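Local coordinates for protein oxidoreductase, short-chain dehydrogenase/reductase family (Aeromonas hydrophila subsp. hydrophila, PDB 3L6E) that probably works as a nucleotide-dependent oxidoreductase of the short-chain dehydrogenase/reductase family, perhaps reducing 3-dehydrosphinganine in sphingolipid metabolism, at residues A[15-20]-A[41-46]; A[29-34]-A[72-77]; A[59-64]-A[112-117]; A[134-139]-A[150-155]; A[208-213]-A[217-222]. One frame throughout, in Å; residues are numbered along the deposited sequence.

Contact 1: A[15-20]-A[41-46]; sequences LGRALT and QQQELL. Unlike the reference sequence in segment 41-46: Q42 (reference Glu), L45 (reference Glu).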
# COMPACT_ATOMS: atom_id res chain seq x y z
N LEU A 15 2.96 -9.79 15.16
CA LEU A 15 2.39 -9.52 13.84
C LEU A 15 1.42 -10.60 13.39
O LEU A 15 0.28 -10.30 13.02
CB LEU A 15 3.54 -9.42 12.84
CG LEU A 15 3.52 -8.47 11.64
CD1 LEU A 15 4.88 -7.78 11.51
CD2 LEU A 15 3.20 -9.24 10.36
N GLY A 16 1.87 -11.85 13.40
CA GLY A 16 1.00 -12.98 13.04
C GLY A 16 -0.24 -13.14 13.93
O GLY A 16 -1.32 -13.48 13.43
N ARG A 17 -0.06 -12.88 15.24
CA ARG A 17 -1.16 -12.83 16.21
C ARG A 17 -2.18 -11.79 15.77
O ARG A 17 -3.35 -12.11 15.59
CB ARG A 17 -0.66 -12.46 17.62
CG ARG A 17 -0.51 -13.58 18.63
CD ARG A 17 -0.39 -13.01 20.08
NE ARG A 17 -1.12 -11.75 20.26
CZ ARG A 17 -2.09 -11.53 21.16
NH1 ARG A 17 -2.68 -10.34 21.21
NH2 ARG A 17 -2.45 -12.47 22.01
N ALA A 18 -1.72 -10.55 15.57
CA ALA A 18 -2.63 -9.45 15.22
C ALA A 18 -3.39 -9.72 13.91
O ALA A 18 -4.58 -9.44 13.80
CB ALA A 18 -1.88 -8.11 15.14
N LEU A 19 -2.67 -10.23 12.92
CA LEU A 19 -3.29 -10.56 11.65
C LEU A 19 -4.32 -11.67 11.81
O LEU A 19 -5.37 -11.59 11.20
CB LEU A 19 -2.24 -10.96 10.60
CG LEU A 19 -1.30 -9.89 10.02
CD1 LEU A 19 -0.06 -10.55 9.45
CD2 LEU A 19 -1.97 -9.03 8.97
N THR A 20 -4.01 -12.68 12.63
CA THR A 20 -4.92 -13.80 12.85
C THR A 20 -6.18 -13.30 13.50
O THR A 20 -7.27 -13.60 13.03
CB THR A 20 -4.31 -14.91 13.71
OG1 THR A 20 -3.16 -15.46 13.06
CG2 THR A 20 -5.31 -16.06 13.94
N GLN A 41 -1.38 -22.40 21.20
CA GLN A 41 -2.41 -22.80 22.17
C GLN A 41 -3.11 -21.60 22.79
O GLN A 41 -4.34 -21.61 22.99
CB GLN A 41 -1.83 -23.68 23.29
CG GLN A 41 -1.39 -25.08 22.86
CD GLN A 41 -0.94 -25.94 24.04
OE1 GLN A 41 -1.21 -27.15 24.08
NE2 GLN A 41 -0.27 -25.32 25.00
N GLN A 42 -2.32 -20.57 23.13
CA GLN A 42 -2.85 -19.35 23.74
C GLN A 42 -3.83 -18.69 22.76
O GLN A 42 -4.84 -18.12 23.17
CB GLN A 42 -1.70 -18.40 24.20
CG GLN A 42 -1.59 -17.03 23.49
CD GLN A 42 -0.20 -16.33 23.63
OE1 GLN A 42 0.05 -15.32 22.96
NE2 GLN A 42 0.68 -16.89 24.46
N GLN A 43 -3.54 -18.80 21.47
CA GLN A 43 -4.40 -18.27 20.44
C GLN A 43 -5.66 -19.14 20.25
O GLN A 43 -6.74 -18.61 19.97
CB GLN A 43 -3.63 -18.12 19.13
CG GLN A 43 -2.57 -17.02 19.13
CD GLN A 43 -3.14 -15.61 19.16
OE1 GLN A 43 -3.23 -14.99 20.23
NE2 GLN A 43 -3.53 -15.09 17.99
N GLU A 44 -5.51 -20.46 20.39
CA GLU A 44 -6.65 -21.37 20.32
C GLU A 44 -7.62 -21.12 21.49
O GLU A 44 -8.84 -21.12 21.29
CB GLU A 44 -6.19 -22.85 20.26
CG GLU A 44 -5.71 -23.29 18.87
CD GLU A 44 -5.53 -24.80 18.72
OE1 GLU A 44 -4.52 -25.35 19.21
OE2 GLU A 44 -6.40 -25.44 18.09
N LEU A 45 -7.06 -20.87 22.68
CA LEU A 45 -7.82 -20.53 23.89
C LEU A 45 -8.58 -19.21 23.72
O LEU A 45 -9.71 -19.05 24.19
CB LEU A 45 -6.87 -20.44 25.09
CG LEU A 45 -7.37 -20.71 26.51
CD1 LEU A 45 -6.44 -21.69 27.24
CD2 LEU A 45 -7.53 -19.43 27.33
N LEU A 46 -7.95 -18.25 23.03
CA LEU A 46 -8.58 -16.96 22.78
C LEU A 46 -9.67 -17.02 21.70
O LEU A 46 -10.71 -16.40 21.86
CB LEU A 46 -7.53 -15.90 22.42
CG LEU A 46 -8.00 -14.47 22.13
CD1 LEU A 46 -8.35 -13.71 23.41
CD2 LEU A 46 -6.95 -13.70 21.34

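Contact 2: A[29-34]-A[72-77]; sequences QVSMMG and VEWGGL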
# COMPACT_ATOMS: atom_id res chain seq x y z
N GLN A 29 -11.94 -18.16 8.83
CA GLN A 29 -11.32 -19.25 9.57
C GLN A 29 -9.83 -19.23 9.29
O GLN A 29 -9.40 -18.97 8.17
CB GLN A 29 -11.87 -20.60 9.12
CG GLN A 29 -13.37 -20.77 9.24
CD GLN A 29 -13.79 -21.14 10.64
OE1 GLN A 29 -13.91 -20.28 11.52
NE2 GLN A 29 -14.02 -22.43 10.86
N VAL A 30 -9.02 -19.54 10.29
CA VAL A 30 -7.58 -19.34 10.12
C VAL A 30 -6.78 -20.55 10.55
O VAL A 30 -6.89 -20.98 11.68
CB VAL A 30 -7.09 -18.07 10.87
CG1 VAL A 30 -5.62 -17.86 10.65
CG2 VAL A 30 -7.84 -16.85 10.39
N SER A 31 -5.99 -21.11 9.62
CA SER A 31 -5.04 -22.16 9.98
C SER A 31 -3.74 -21.48 10.40
O SER A 31 -3.01 -20.92 9.56
CB SER A 31 -4.80 -23.09 8.80
OG SER A 31 -5.90 -23.95 8.61
N MSE A 32 -3.47 -21.50 11.69
CA MSE A 32 -2.28 -20.83 12.23
C MSE A 32 -1.07 -21.76 12.15
O MSE A 32 -1.09 -22.84 12.73
CB MSE A 32 -2.51 -20.41 13.68
CG MSE A 32 -3.77 -19.59 13.90
SE MSE A 32 -4.03 -19.11 15.77
CE MSE A 32 -4.04 -20.88 16.57
N MSE A 33 -0.03 -21.35 11.45
CA MSE A 33 1.22 -22.13 11.46
C MSE A 33 2.33 -21.42 12.21
O MSE A 33 2.56 -20.24 11.98
CB MSE A 33 1.67 -22.46 10.05
CG MSE A 33 0.67 -23.32 9.28
SE MSE A 33 1.32 -23.69 7.50
CE MSE A 33 -0.29 -24.62 6.83
N GLY A 34 3.00 -22.14 13.10
CA GLY A 34 4.06 -21.56 13.91
C GLY A 34 5.00 -22.58 14.52
O GLY A 34 4.66 -23.76 14.67
N VAL A 72 -5.42 -27.74 4.91
CA VAL A 72 -6.43 -28.09 3.92
C VAL A 72 -7.42 -29.11 4.51
O VAL A 72 -8.63 -28.99 4.30
CB VAL A 72 -5.79 -28.62 2.63
CG1 VAL A 72 -6.84 -29.31 1.74
CG2 VAL A 72 -5.11 -27.47 1.87
N GLU A 73 -6.92 -30.07 5.28
CA GLU A 73 -7.78 -31.05 5.95
C GLU A 73 -8.87 -30.36 6.79
O GLU A 73 -10.03 -30.76 6.75
CB GLU A 73 -6.94 -32.00 6.81
CG GLU A 73 -7.73 -32.95 7.72
CD GLU A 73 -6.83 -33.82 8.61
OE1 GLU A 73 -7.35 -34.80 9.20
OE2 GLU A 73 -5.61 -33.52 8.72
N TRP A 74 -8.47 -29.32 7.52
CA TRP A 74 -9.37 -28.66 8.48
C TRP A 74 -10.21 -27.53 7.87
O TRP A 74 -11.35 -27.32 8.27
CB TRP A 74 -8.56 -28.17 9.68
CG TRP A 74 -9.32 -27.29 10.64
CD1 TRP A 74 -10.03 -27.69 11.74
CD2 TRP A 74 -9.43 -25.86 10.59
NE1 TRP A 74 -10.58 -26.60 12.36
CE2 TRP A 74 -10.22 -25.47 11.69
CE3 TRP A 74 -8.93 -24.87 9.73
CZ2 TRP A 74 -10.53 -24.13 11.95
CZ3 TRP A 74 -9.23 -23.54 9.99
CH2 TRP A 74 -10.02 -23.18 11.09
N GLY A 75 -9.65 -26.80 6.91
CA GLY A 75 -10.38 -25.68 6.34
C GLY A 75 -10.62 -25.70 4.85
O GLY A 75 -11.16 -24.75 4.30
N GLY A 76 -10.23 -26.79 4.19
CA GLY A 76 -10.31 -26.83 2.73
C GLY A 76 -9.24 -25.93 2.12
O GLY A 76 -8.41 -25.35 2.85
N LEU A 77 -9.25 -25.82 0.80
CA LEU A 77 -8.26 -25.01 0.10
C LEU A 77 -8.37 -23.56 0.56
O LEU A 77 -9.49 -23.07 0.77
CB LEU A 77 -8.44 -25.09 -1.43
CG LEU A 77 -8.30 -26.47 -2.09
CD1 LEU A 77 -8.50 -26.35 -3.60
CD2 LEU A 77 -6.96 -27.12 -1.77

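Contact 3: A[59-64]-A[112-117]; sequences AHHEDV and TILVAQ. Unlike the reference sequence in segment 59-64: D63 (reference Glu).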
# COMPACT_ATOMS: atom_id res chain seq x y z
N ALA A 59 11.07 -24.65 7.47
CA ALA A 59 12.33 -24.67 6.75
C ALA A 59 12.73 -26.05 6.21
O ALA A 59 13.85 -26.24 5.76
CB ALA A 59 13.45 -24.08 7.63
N HIS A 60 11.80 -27.01 6.24
CA HIS A 60 12.05 -28.35 5.67
C HIS A 60 10.89 -28.85 4.82
O HIS A 60 9.74 -28.87 5.27
CB HIS A 60 12.42 -29.36 6.76
CG HIS A 60 13.85 -29.29 7.18
ND1 HIS A 60 14.32 -28.34 8.07
CD2 HIS A 60 14.92 -30.04 6.83
CE1 HIS A 60 15.62 -28.51 8.25
NE2 HIS A 60 16.01 -29.54 7.51
N HIS A 61 11.21 -29.28 3.60
CA HIS A 61 10.23 -29.59 2.55
C HIS A 61 9.14 -30.57 2.99
O HIS A 61 7.97 -30.40 2.63
CB HIS A 61 10.93 -30.10 1.29
CG HIS A 61 10.02 -30.29 0.11
ND1 HIS A 61 9.82 -31.52 -0.49
CD2 HIS A 61 9.25 -29.42 -0.58
CE1 HIS A 61 8.97 -31.39 -1.49
NE2 HIS A 61 8.61 -30.12 -1.56
N GLU A 62 9.51 -31.59 3.76
CA GLU A 62 8.54 -32.53 4.30
C GLU A 62 7.63 -31.86 5.33
O GLU A 62 6.41 -32.01 5.27
CB GLU A 62 9.21 -33.81 4.86
CG GLU A 62 10.45 -33.59 5.74
CD GLU A 62 11.73 -33.48 4.93
OE1 GLU A 62 12.48 -32.49 5.13
OE2 GLU A 62 11.99 -34.37 4.09
N ASP A 63 8.23 -31.11 6.25
CA ASP A 63 7.51 -30.40 7.31
C ASP A 63 6.45 -29.42 6.76
O ASP A 63 5.39 -29.23 7.36
CB ASP A 63 8.51 -29.66 8.22
CG ASP A 63 9.56 -30.59 8.84
OD1 ASP A 63 10.13 -31.45 8.12
OD2 ASP A 63 9.84 -30.46 10.05
N VAL A 64 6.75 -28.82 5.62
CA VAL A 64 5.82 -27.91 4.94
C VAL A 64 4.65 -28.69 4.34
O VAL A 64 3.50 -28.27 4.46
CB VAL A 64 6.53 -27.05 3.87
CG1 VAL A 64 5.53 -26.23 3.05
CG2 VAL A 64 7.54 -26.13 4.53
N THR A 112 10.29 -18.98 3.08
CA THR A 112 9.57 -18.17 2.10
C THR A 112 9.39 -18.92 0.79
O THR A 112 8.30 -18.93 0.23
CB THR A 112 10.19 -16.79 1.87
OG1 THR A 112 10.16 -16.04 3.08
CG2 THR A 112 9.40 -16.01 0.82
N ILE A 113 10.45 -19.56 0.33
CA ILE A 113 10.43 -20.33 -0.93
C ILE A 113 9.52 -21.56 -0.88
O ILE A 113 8.77 -21.81 -1.82
CB ILE A 113 11.85 -20.71 -1.38
CG1 ILE A 113 12.58 -19.43 -1.83
CG2 ILE A 113 11.81 -21.73 -2.52
CD1 ILE A 113 14.03 -19.62 -2.21
N LEU A 114 9.59 -22.30 0.22
CA LEU A 114 8.80 -23.52 0.39
C LEU A 114 7.31 -23.24 0.56
O LEU A 114 6.47 -23.96 0.01
CB LEU A 114 9.32 -24.33 1.57
CG LEU A 114 10.72 -24.95 1.49
CD1 LEU A 114 11.19 -25.29 2.89
CD2 LEU A 114 10.77 -26.18 0.58
N VAL A 115 6.97 -22.20 1.31
CA VAL A 115 5.56 -21.81 1.43
C VAL A 115 5.01 -21.38 0.06
O VAL A 115 3.89 -21.73 -0.30
CB VAL A 115 5.38 -20.73 2.52
CG1 VAL A 115 3.98 -20.11 2.48
CG2 VAL A 115 5.67 -21.33 3.89
N ALA A 116 5.82 -20.64 -0.68
CA ALA A 116 5.40 -20.12 -1.97
C ALA A 116 5.15 -21.27 -2.95
O ALA A 116 4.11 -21.31 -3.60
CB ALA A 116 6.43 -19.16 -2.51
N GLN A 117 6.08 -22.23 -3.01
CA GLN A 117 5.96 -23.37 -3.93
C GLN A 117 4.80 -24.27 -3.56
O GLN A 117 4.11 -24.78 -4.43
CB GLN A 117 7.23 -24.21 -3.96
CG GLN A 117 8.38 -23.51 -4.61
CD GLN A 117 9.68 -24.25 -4.46
OE1 GLN A 117 10.70 -23.83 -5.00
NE2 GLN A 117 9.66 -25.38 -3.73

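Contact 4: A[134-139]-A[150-155]; sequences LSSAAQ and ASKWGM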
# COMPACT_ATOMS: atom_id res chain seq x y z
N LEU A 134 7.51 -8.94 4.53
CA LEU A 134 8.94 -8.69 4.65
C LEU A 134 9.16 -7.63 5.75
O LEU A 134 9.46 -6.48 5.49
CB LEU A 134 9.52 -8.29 3.28
CG LEU A 134 9.45 -9.32 2.12
CD1 LEU A 134 8.03 -9.52 1.55
CD2 LEU A 134 10.36 -8.88 1.00
N SER A 135 8.97 -8.04 7.01
CA SER A 135 8.96 -7.09 8.13
C SER A 135 10.36 -6.58 8.49
O SER A 135 11.37 -7.23 8.21
CB SER A 135 8.25 -7.68 9.35
OG SER A 135 8.88 -8.88 9.77
N SER A 136 10.41 -5.39 9.09
CA SER A 136 11.67 -4.71 9.33
C SER A 136 11.73 -4.19 10.76
O SER A 136 11.31 -3.07 11.05
CB SER A 136 11.85 -3.57 8.33
OG SER A 136 13.19 -3.49 7.88
N ALA A 137 12.26 -5.03 11.65
CA ALA A 137 12.36 -4.76 13.09
C ALA A 137 13.10 -3.46 13.42
O ALA A 137 14.20 -3.22 12.92
CB ALA A 137 13.02 -5.94 13.80
N ALA A 138 12.47 -2.65 14.27
CA ALA A 138 13.05 -1.37 14.70
C ALA A 138 14.31 -1.53 15.57
O ALA A 138 14.24 -1.89 16.75
CB ALA A 138 12.00 -0.53 15.43
N GLN A 139 15.47 -1.28 14.96
CA GLN A 139 16.75 -1.25 15.67
C GLN A 139 17.03 0.16 16.18
O GLN A 139 16.70 1.15 15.51
CB GLN A 139 17.89 -1.71 14.76
CG GLN A 139 18.65 -2.95 15.25
CD GLN A 139 17.82 -4.22 15.21
OE1 GLN A 139 16.94 -4.43 16.05
NE2 GLN A 139 18.12 -5.09 14.26
N ALA A 150 20.36 -8.20 3.48
CA ALA A 150 20.58 -9.43 2.74
C ALA A 150 19.30 -10.27 2.76
O ALA A 150 18.77 -10.62 1.71
CB ALA A 150 21.73 -10.21 3.31
N SER A 151 18.80 -10.55 3.95
CA SER A 151 17.63 -11.41 4.13
C SER A 151 16.40 -10.94 3.36
O SER A 151 15.83 -11.71 2.58
CB SER A 151 17.29 -11.56 5.61
OG SER A 151 16.34 -12.59 5.81
N LYS A 152 16.00 -9.69 3.58
CA LYS A 152 14.80 -9.16 2.94
C LYS A 152 14.95 -8.97 1.42
O LYS A 152 14.02 -9.29 0.69
CB LYS A 152 14.29 -7.88 3.62
CG LYS A 152 15.22 -6.69 3.58
CD LYS A 152 14.61 -5.51 4.33
CE LYS A 152 15.69 -4.79 5.15
NZ LYS A 152 15.34 -4.73 6.62
N TRP A 153 16.09 -8.45 0.96
CA TRP A 153 16.34 -8.34 -0.49
C TRP A 153 16.30 -9.68 -1.23
O TRP A 153 15.63 -9.78 -2.25
CB TRP A 153 17.59 -7.51 -0.82
CG TRP A 153 17.29 -6.06 -0.68
CD1 TRP A 153 17.65 -5.24 0.35
CD2 TRP A 153 16.47 -5.27 -1.55
NE1 TRP A 153 17.14 -3.98 0.16
CE2 TRP A 153 16.40 -3.97 -0.99
CE3 TRP A 153 15.80 -5.53 -2.76
CZ2 TRP A 153 15.69 -2.92 -1.61
CZ3 TRP A 153 15.09 -4.49 -3.37
CH2 TRP A 153 15.04 -3.19 -2.79
N GLY A 154 16.96 -10.70 -0.70
CA GLY A 154 16.82 -12.06 -1.23
C GLY A 154 15.38 -12.54 -1.39
O GLY A 154 15.02 -13.12 -2.42
N MSE A 155 14.55 -12.28 -0.37
CA MSE A 155 13.14 -12.68 -0.38
C MSE A 155 12.35 -11.94 -1.46
O MSE A 155 11.54 -12.53 -2.16
CB MSE A 155 12.48 -12.42 0.99
CG MSE A 155 12.92 -13.40 2.06
SE MSE A 155 12.05 -13.11 3.78
CE MSE A 155 13.09 -11.61 4.45

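Contact 5: A[208-213]-A[217-222]; sequences LDALEA and CHVTDL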
# COMPACT_ATOMS: atom_id res chain seq x y z
N LEU A 208 -4.66 -5.82 6.29
CA LEU A 208 -5.93 -6.49 6.04
C LEU A 208 -6.88 -5.64 5.21
O LEU A 208 -7.62 -6.17 4.39
CB LEU A 208 -6.60 -6.92 7.34
CG LEU A 208 -5.83 -7.91 8.22
CD1 LEU A 208 -6.58 -8.14 9.53
CD2 LEU A 208 -5.55 -9.22 7.52
N ASP A 209 -6.88 -4.33 5.41
CA ASP A 209 -7.63 -3.46 4.51
C ASP A 209 -7.06 -3.60 3.10
O ASP A 209 -7.79 -3.69 2.14
CB ASP A 209 -7.62 -2.00 4.94
CG ASP A 209 -8.50 -1.73 6.13
OD1 ASP A 209 -9.09 -2.68 6.68
OD2 ASP A 209 -8.61 -0.55 6.53
N ALA A 210 -5.74 -3.61 2.99
CA ALA A 210 -5.11 -3.70 1.70
C ALA A 210 -5.45 -5.06 1.03
O ALA A 210 -5.57 -5.13 -0.17
CB ALA A 210 -3.62 -3.51 1.82
N LEU A 211 -5.61 -6.11 1.82
CA LEU A 211 -5.88 -7.43 1.25
C LEU A 211 -7.36 -7.70 0.94
O LEU A 211 -7.70 -8.81 0.54
CB LEU A 211 -5.33 -8.53 2.16
CG LEU A 211 -3.82 -8.68 2.23
CD1 LEU A 211 -3.44 -9.60 3.39
CD2 LEU A 211 -3.27 -9.18 0.88
N GLU A 212 -8.22 -6.71 1.15
CA GLU A 212 -9.65 -6.84 0.82
C GLU A 212 -9.85 -7.02 -0.69
O GLU A 212 -9.25 -6.31 -1.49
CB GLU A 212 -10.43 -5.60 1.28
CG GLU A 212 -10.67 -5.49 2.77
CD GLU A 212 -11.86 -6.31 3.26
OE1 GLU A 212 -12.95 -6.21 2.65
OE2 GLU A 212 -11.69 -7.05 4.26
N ALA A 213 -10.70 -7.97 -1.07
CA ALA A 213 -11.02 -8.19 -2.49
C ALA A 213 -11.89 -7.07 -3.06
O ALA A 213 -12.82 -6.62 -2.42
CB ALA A 213 -11.71 -9.55 -2.67
N CYS A 217 -9.47 -4.47 -9.27
CA CYS A 217 -8.08 -4.31 -8.87
C CYS A 217 -7.78 -4.90 -7.50
O CYS A 217 -8.69 -5.20 -6.73
CB CYS A 217 -7.67 -2.83 -8.86
SG CYS A 217 -8.68 -1.80 -7.79
N HIS A 218 -6.49 -5.05 -7.23
CA HIS A 218 -6.00 -5.42 -5.91
C HIS A 218 -4.71 -4.67 -5.63
O HIS A 218 -4.09 -4.14 -6.54
CB HIS A 218 -5.73 -6.94 -5.84
CG HIS A 218 -4.67 -7.40 -6.79
ND1 HIS A 218 -4.81 -7.33 -8.16
CD2 HIS A 218 -3.44 -7.95 -6.56
CE1 HIS A 218 -3.72 -7.80 -8.74
NE2 HIS A 218 -2.88 -8.19 -7.80
N VAL A 219 -4.31 -4.65 -4.36
CA VAL A 219 -3.03 -4.06 -3.95
C VAL A 219 -1.93 -5.09 -4.22
O VAL A 219 -2.06 -6.24 -3.82
CB VAL A 219 -3.07 -3.71 -2.44
CG1 VAL A 219 -1.65 -3.54 -1.85
CG2 VAL A 219 -3.90 -2.48 -2.23
N THR A 220 -0.86 -4.68 -4.89
CA THR A 220 0.24 -5.59 -5.18
C THR A 220 1.39 -5.43 -4.17
O THR A 220 2.09 -6.40 -3.89
CB THR A 220 0.78 -5.39 -6.61
OG1 THR A 220 1.13 -4.01 -6.80
CG2 THR A 220 -0.28 -5.82 -7.69
N ASP A 221 1.55 -4.22 -3.64
CA ASP A 221 2.65 -3.91 -2.71
C ASP A 221 2.21 -2.85 -1.72
O ASP A 221 1.61 -1.84 -2.10
CB ASP A 221 3.92 -3.44 -3.46
CG ASP A 221 4.26 -4.30 -4.67
OD1 ASP A 221 5.08 -5.26 -4.56
OD2 ASP A 221 3.70 -4.01 -5.74
N LEU A 222 2.55 -3.07 -0.46
CA LEU A 222 2.17 -2.13 0.60
C LEU A 222 3.35 -1.82 1.53
O LEU A 222 3.87 -2.71 2.16
CB LEU A 222 1.01 -2.70 1.42
CG LEU A 222 0.46 -1.83 2.55
CD1 LEU A 222 -0.29 -0.61 2.03
CD2 LEU A 222 -0.40 -2.64 3.52
O HOH W 1 -4.48 -7.18 -2.31

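Contact 1: A[15-20]-A[41-46]
R17 lays its aliphatic stem over one face of the side-chain amide of Q43: R17 CG is 3.4 Å from Q43 CD, almost straight above the amide plane. T20 CB lies 4.4 Å from Q43 NE2. The guanidinium of R17 is turned 49° against this amide and meets it obliquely, with R17 NH2 3.2 Å from Q43 OE1. Q42 OE1 also meets the guanidinium obliquely and lies 3.7 Å from R17 CD. Q43 gets its amide under the arginine by bending at CB-CG (chi2 -70°), which swings the plane across the R17 chain instead of along it. Q43 NE2 is buried here without a polar partner in the model; across the contact it meets carbons of R17 and T20. T20 itself is fixed by a bond from OG1 to G16 O of 2.7 Å, and that oxygen also accepts from T20 N on the opposite face of its plane. The helix segments run nearly parallel, 20° apart, but their axes are separated by 11.8 Å, so long side chains have to span the gap. Below them lies strand 29-34, where T20 and Q43 both rest on M32. On its far flank helix 14-25 meets helix 200-210 through A18 and L19, and L15 and L19 reach down to strand 80-84.

Contact 2: A[29-34]-A[72-77]
W74 brings the six-membered part of its indole against the start of strand 29-34. Atom CE3 of W74 is 3.4 Å from S31 OG, an oblique approach, while W74 CH2 touches Q29 CB at 3.7 Å. Between these two, the V30 backbone lies at the ring edge, with V30 N in the ring plane and 3.9 Å from W74 CH2. The Q29 chain bends so that its amide, 23° from the plane of the indole, brings NE2 to 4.0 Å from W74 CZ2. CG of W74 points away from its own backbone N (chi1 171°), which carries the indole from the last helical turn onto the strand. In the second shell, S31 OG does not depend on the ring for a polar partner, since it is hydrogen-bonded to H5 NE2. The other ring nitrogen of H5 bonds G76 O, so one imidazole ties the strand to the turn that follows the helix. That turn begins as G76 takes a positive phi of 72°, with G76 N still bonded to V72 O. Strand 29-34 lies between strands 5-9 and 51-55 in the parallel sheet. Helix 61-75 covers the face bearing S31 and M33, and V30 packs against helix 14-25 on the reverse face.

Contact 3: A[59-64]-A[112-117]
L114 pushes its branched end into the turn that opens helix 61-75, and nearly all the close packing of this contact belongs to it. Its two methyls divide the work. CD1 of L114 lies against the backbone, 3.7 Å from A59 C and 3.8 Å from H60 N, where the chain is about to enter the helix. CD2 of L114 goes to the first turn instead, sitting 4.0 Å from H61 CA. Nearer the stem, V64 CG2 meets L114 CB at 3.9 Å, the two side chains crossing at a slant, and V64 CG1 comes equally near L114 O. The leucine can reach this far because CG is placed opposite its own carbonyl carbon (chi1 -66°), with the second torsion extended at 162°. H60 occupies the N-cap position, and V64 N bonds back to H60 O, so the first turn, from H60 to V64, is closed beside L114.

The outer side is much looser. There the exposed H61 turns the edge of its imidazole to L114, CD2 standing 3.8 Å from L114 CD2 near the ring plane, and the exposed Q117, though its CB is directed inward, makes no close approach. No hydrogen bond crosses between the segments; the packing is by van der Waals contact. Toward the interior, L58 continues the packing by touching both V64 and V115. V115 goes on to strand 80-84, while T112, I113 and A116 turn helix 98-123 toward helix 145-165, so helix 98-123 lies between its two helical neighbours on one face of the sheet.

Contact 4: A[134-139]-A[150-155]
K152 reaches from its helix to S136 at the end of strand 128-137. Its CB already points to the strand, and CG sits between the backbone N and the carbonyl carbon (chi1 63°), a crowded position that directs the chain across the gap. CG and CD run on as a spacer without a close partner in the strand segment. The chain then bends at its last two torsions: CE passes 3.9 Å from S136 OG, and NZ closes on that hydroxyl as a donor, the K152 NZ to S136 OG hydrogen bond measuring 2.8 Å. The lysine backbone is used as well, since K152 O lies 3.7 Å from L134 CD2. The same methyl touches M155 CB at 4.1 Å, where the L134 and M155 side chains run alongside in opposing senses. An apolar patch at L134 thus lies beside the polar bridge, and M155 extends it toward L109 and T112 of helix 98-123. Strand 128-137 and helix 145-165 open a beta-alpha-beta crossover that strand 171-181 completes. Y148 and K152 match the YxxxK signature of short-chain dehydrogenases, consistent with a place in the active-site region of this Rossmann fold.

Contact 5: A[208-213]-A[217-222]
A210, the residue most covered here, fits its methyl between V219 and L222. A210 CB is 3.7 Å from L222 CD2 and 4.2 Å from V219 CG1, and the small side chain lets the last helical turn come down close to the strand, with 6.0 Å between A210 CA and V219 CA. V219 also covers the alanine carbonyl: its CB lies 3.7 Å from A210 O. That oxygen has a polar partner too, because water 1 donates to both A210 O and V219 O, at 3.2 and 3.0 Å, and so bridges helix end and strand. Here the final helix of the Rossmann-like domain, 200-210, turns through a short loop into 217-226, the outermost strand of the parallel sheet within the chain. The sheet continues past this edge, as C217 to V219, D221 and L222 pair antiparallel with a strand of the second subunit, whose Y206 packs on V219 and bonds E212 O. D221 OD1 is in addition salt-bridged to R163 of its own chain. L222, with CG anti to its backbone N (chi1 -179°), presents CD2 to the alanine and also packs on L176 of the neighbouring strand.

In the fold
All five contacts belong to one Rossmann-type domain built on a single parallel sheet. Contacts 1 and 2 interleave along the chain and meet at M32 and V30, their centres 13 Å apart, one with helices on one face of strand 29-34, the other with helix 61-75 on the reverse face. Contact 3 uses that same helix and crosses contact 2 in sequence. It joins contact 4 where T112 OG1 lies 3.6 Å from the selenium, SE, of selenomethionine M155. Contact 1 reaches contact 4 through L15 and S135, and contact 5 through L19 and L208. Contacts 4 and 5, centres about 21 Å apart, reach the same sheet, which joins the YxxxK region to the dimer interface.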